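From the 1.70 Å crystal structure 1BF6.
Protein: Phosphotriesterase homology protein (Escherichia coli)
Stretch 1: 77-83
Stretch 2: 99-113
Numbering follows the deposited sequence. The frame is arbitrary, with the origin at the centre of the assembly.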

# COMPACT_ATOMS: atom_id res chain seq x y z
N VAL A 77 10.41 1.99 0.31
CA VAL A 77 9.86 3.28 0.70
C VAL A 77 9.01 3.05 1.95
O VAL A 77 7.99 2.37 1.89
N ALA A 78 9.47 3.60 3.07
CA ALA A 78 8.78 3.50 4.36
C ALA A 78 7.60 4.49 4.47
O ALA A 78 7.52 5.46 3.72
N CYS A 79 6.68 4.24 5.41
CA CYS A 79 5.53 5.12 5.59
C CYS A 79 5.35 5.68 7.00
O CYS A 79 6.07 5.30 7.94
N THR A 80 4.41 6.61 7.13
CA THR A 80 4.06 7.22 8.42
C THR A 80 2.54 7.38 8.45
O THR A 80 1.92 7.68 7.43
N GLY A 81 1.94 7.15 9.62
CA GLY A 81 0.50 7.31 9.73
C GLY A 81 -0.12 6.48 10.84
O GLY A 81 0.58 6.03 11.75
N TYR A 82 -1.44 6.36 10.80
CA TYR A 82 -2.19 5.56 11.77
C TYR A 82 -3.12 4.66 10.96
O TYR A 82 -3.70 5.08 9.95
N TYR A 83 -3.27 3.42 11.42
CA TYR A 83 -4.03 2.38 10.74
C TYR A 83 -5.55 2.50 10.61
O TYR A 83 -6.05 3.00 9.61
N GLU A 99 -1.21 17.64 16.56
CA GLU A 99 -0.12 16.84 17.08
C GLU A 99 0.08 15.60 16.19
O GLU A 99 1.21 15.22 15.88
N LEU A 100 -1.03 15.01 15.74
CA LEU A 100 -0.95 13.83 14.86
C LEU A 100 -0.23 14.22 13.55
O LEU A 100 0.70 13.53 13.12
N ALA A 101 -0.61 15.36 12.97
CA ALA A 101 0.02 15.86 11.74
C ALA A 101 1.51 16.16 11.94
O ALA A 101 2.32 15.83 11.08
N GLN A 102 1.87 16.76 13.07
CA GLN A 102 3.27 17.08 13.35
C GLN A 102 4.11 15.81 13.38
O GLN A 102 5.25 15.80 12.93
N GLU A 103 3.57 14.75 13.99
CA GLU A 103 4.27 13.48 14.08
C GLU A 103 4.56 12.94 12.68
O GLU A 103 5.68 12.53 12.40
N MET A 104 3.55 12.96 11.82
CA MET A 104 3.72 12.46 10.45
C MET A 104 4.75 13.30 9.69
O MET A 104 5.64 12.75 9.04
N VAL A 105 4.70 14.62 9.84
CA VAL A 105 5.66 15.51 9.18
C VAL A 105 7.10 15.22 9.64
O VAL A 105 8.00 15.16 8.80
N ASP A 106 7.32 15.00 10.94
CA ASP A 106 8.67 14.73 11.44
C ASP A 106 9.18 13.35 11.01
O ASP A 106 10.39 13.14 10.91
N GLU A 107 8.28 12.40 10.83
CA GLU A 107 8.70 11.07 10.40
C GLU A 107 9.16 11.15 8.95
O GLU A 107 10.08 10.42 8.55
N ILE A 108 8.58 12.09 8.20
CA ILE A 108 8.92 12.34 6.80
C ILE A 108 10.21 13.16 6.68
O ILE A 108 11.09 12.84 5.87
N GLU A 109 10.34 14.18 7.54
CA GLU A 109 11.48 15.10 7.52
C GLU A 109 12.73 14.71 8.29
O GLU A 109 13.83 14.94 7.80
N GLN A 110 12.57 14.16 9.49
CA GLN A 110 13.73 13.80 10.31
C GLN A 110 14.13 12.33 10.28
O GLN A 110 15.31 12.00 10.21
N GLY A 111 13.15 11.44 10.41
CA GLY A 111 13.46 10.02 10.42
C GLY A 111 12.47 9.18 11.21
O GLY A 111 11.59 9.71 11.91
N ILE A 112 12.58 7.87 11.05
CA ILE A 112 11.69 6.96 11.75
C ILE A 112 12.45 5.95 12.61
O ILE A 112 13.58 5.57 12.30
N ASP A 113 11.82 5.58 13.72
CA ASP A 113 12.37 4.61 14.66
C ASP A 113 13.81 4.82 15.10
O ASP A 113 14.55 3.85 15.34

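The strand of stretch 1 runs nearly antiparallel to the helix of stretch 2, their axes 8.3 Å apart at closest approach. Ala78 points toward stretch 2, and its methyl packs against Ile112, which also points in (chi1 p, chi2 t): Ala78 CB lies 3.6 Å from Ile112 CD1. The CA-to-CB bond of Cys79 points away from stretch 2. Thr80 points back in and is the residue of stretch 1 most covered by stretch 2. Its t rotamer serves two chemistries: Thr80 OG1 donates a hydrogen bond to Glu107 OE1 (2.7 Å), while the methyl Thr80 CG2 packs against Ile108 CG1 at 3.8 Å. Met104, chi1 m, sits alongside, with Thr80 OG1 3.4 Å from Met104 CA.

Gly81 adopts backbone angles at which a CB would jam against the preceding carbonyl, so glycine suits the site. Its backbone is tied to the helix through water: water 1 accepts from Gly81 N (3.0 Å) and lies 2.8 Å from Glu107 OE1, while water 2 lies between Gly81 O (3.1 Å) and Glu103 OE2 (2.9 Å).

Tyr82, chi1 m, points in with a side chain long enough to bring its hydroxyl to the extended Glu103 (chi1 and chi2 t); Tyr82 OH donates to Glu103 OE1 at 2.6 Å. Tyr82 CE1 also meets Leu100 CD2 at 3.9 Å, an apolar contact.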

# COMPACT_ATOMS: atom_id res chain seq x y z
CB VAL A 77 8.98 3.90 -0.41
CG1 VAL A 77 8.36 5.22 0.09
CG2 VAL A 77 9.81 4.13 -1.68
CB ALA A 78 9.77 3.71 5.50
CB CYS A 79 4.24 4.39 5.20
SG CYS A 79 3.71 3.09 6.37
CB THR A 80 4.73 8.62 8.65
OG1 THR A 80 4.29 9.13 9.92
CG2 THR A 80 4.33 9.63 7.56
CB TYR A 82 -2.95 6.44 12.77
CG TYR A 82 -2.04 6.98 13.86
CD1 TYR A 82 -1.34 8.18 13.69
CD2 TYR A 82 -1.86 6.27 15.06
CE1 TYR A 82 -0.47 8.66 14.68
CE2 TYR A 82 -1.00 6.74 16.05
CZ TYR A 82 -0.30 7.93 15.86
OH TYR A 82 0.59 8.36 16.81
CB TYR A 83 -3.61 1.03 11.33
CG TYR A 83 -4.01 -0.19 10.53
CD1 TYR A 83 -4.23 -0.13 9.16
CD2 TYR A 83 -4.17 -1.42 11.18
CE1 TYR A 83 -4.61 -1.26 8.45
CE2 TYR A 83 -4.54 -2.55 10.48
CZ TYR A 83 -4.76 -2.47 9.12
OH TYR A 83 -5.17 -3.60 8.45
CB GLU A 99 -0.38 16.44 18.54
CG GLU A 99 -0.17 17.59 19.54
CD GLU A 99 -0.69 17.28 20.93
OE1 GLU A 99 -1.78 16.68 21.04
OE2 GLU A 99 -0.03 17.65 21.92
CB LEU A 100 -2.35 13.25 14.58
CG LEU A 100 -3.12 12.69 15.80
CD1 LEU A 100 -4.47 12.15 15.38
CD2 LEU A 100 -2.30 11.63 16.53
CB ALA A 101 -0.70 17.11 11.24
CB GLN A 102 3.40 17.80 14.70
CG GLN A 102 2.85 19.21 14.73
CD GLN A 102 2.88 19.80 16.13
OE1 GLN A 102 2.93 19.07 17.13
NE2 GLN A 102 2.87 21.12 16.22
CB GLU A 103 3.42 12.46 14.85
CG GLU A 103 4.08 11.06 14.97
CD GLU A 103 3.16 10.02 15.61
OE1 GLU A 103 2.01 10.36 15.95
OE2 GLU A 103 3.60 8.86 15.76
CB MET A 104 2.38 12.43 9.72
CG MET A 104 1.42 11.37 10.28
SD MET A 104 -0.12 11.24 9.38
CE MET A 104 -1.31 11.87 10.51
CB VAL A 105 5.31 17.03 9.42
CG1 VAL A 105 6.46 17.92 8.93
CG2 VAL A 105 4.01 17.39 8.71
CB ASP A 106 8.72 14.83 12.96
CG ASP A 106 8.54 16.26 13.48
OD1 ASP A 106 8.46 17.22 12.68
OD2 ASP A 106 8.45 16.42 14.71
CB GLU A 107 7.57 10.05 10.60
CG GLU A 107 7.38 9.67 12.08
CD GLU A 107 6.83 8.26 12.29
OE1 GLU A 107 5.93 7.83 11.55
OE2 GLU A 107 7.29 7.60 13.24
CB ILE A 108 7.77 13.12 6.09
CG1 ILE A 108 6.61 12.18 5.81
CG2 ILE A 108 8.27 13.83 4.82
CD1 ILE A 108 5.35 12.90 5.39
CB GLU A 109 11.05 16.52 7.95
CG GLU A 109 9.86 17.11 7.20
CD GLU A 109 10.23 17.63 5.81
OE1 GLU A 109 11.21 17.16 5.21
OE2 GLU A 109 9.53 18.54 5.32
CB GLN A 110 13.52 14.22 11.76
CG GLN A 110 13.01 15.65 11.96
CD GLN A 110 13.83 16.69 11.23
OE1 GLN A 110 15.07 16.65 11.24
NE2 GLN A 110 13.15 17.62 10.57
CB ILE A 112 10.74 6.19 10.78
CG1 ILE A 112 11.53 5.43 9.71
CG2 ILE A 112 9.71 7.14 10.18
CD1 ILE A 112 10.67 4.48 8.90
CB ASP A 113 12.16 3.18 14.12
CG ASP A 113 10.72 2.92 13.69
OD1 ASP A 113 9.78 3.38 14.38
OD2 ASP A 113 10.50 2.27 12.64
O HOH W 1 3.74 6.13 11.81
O HOH W 2 2.26 6.85 14.20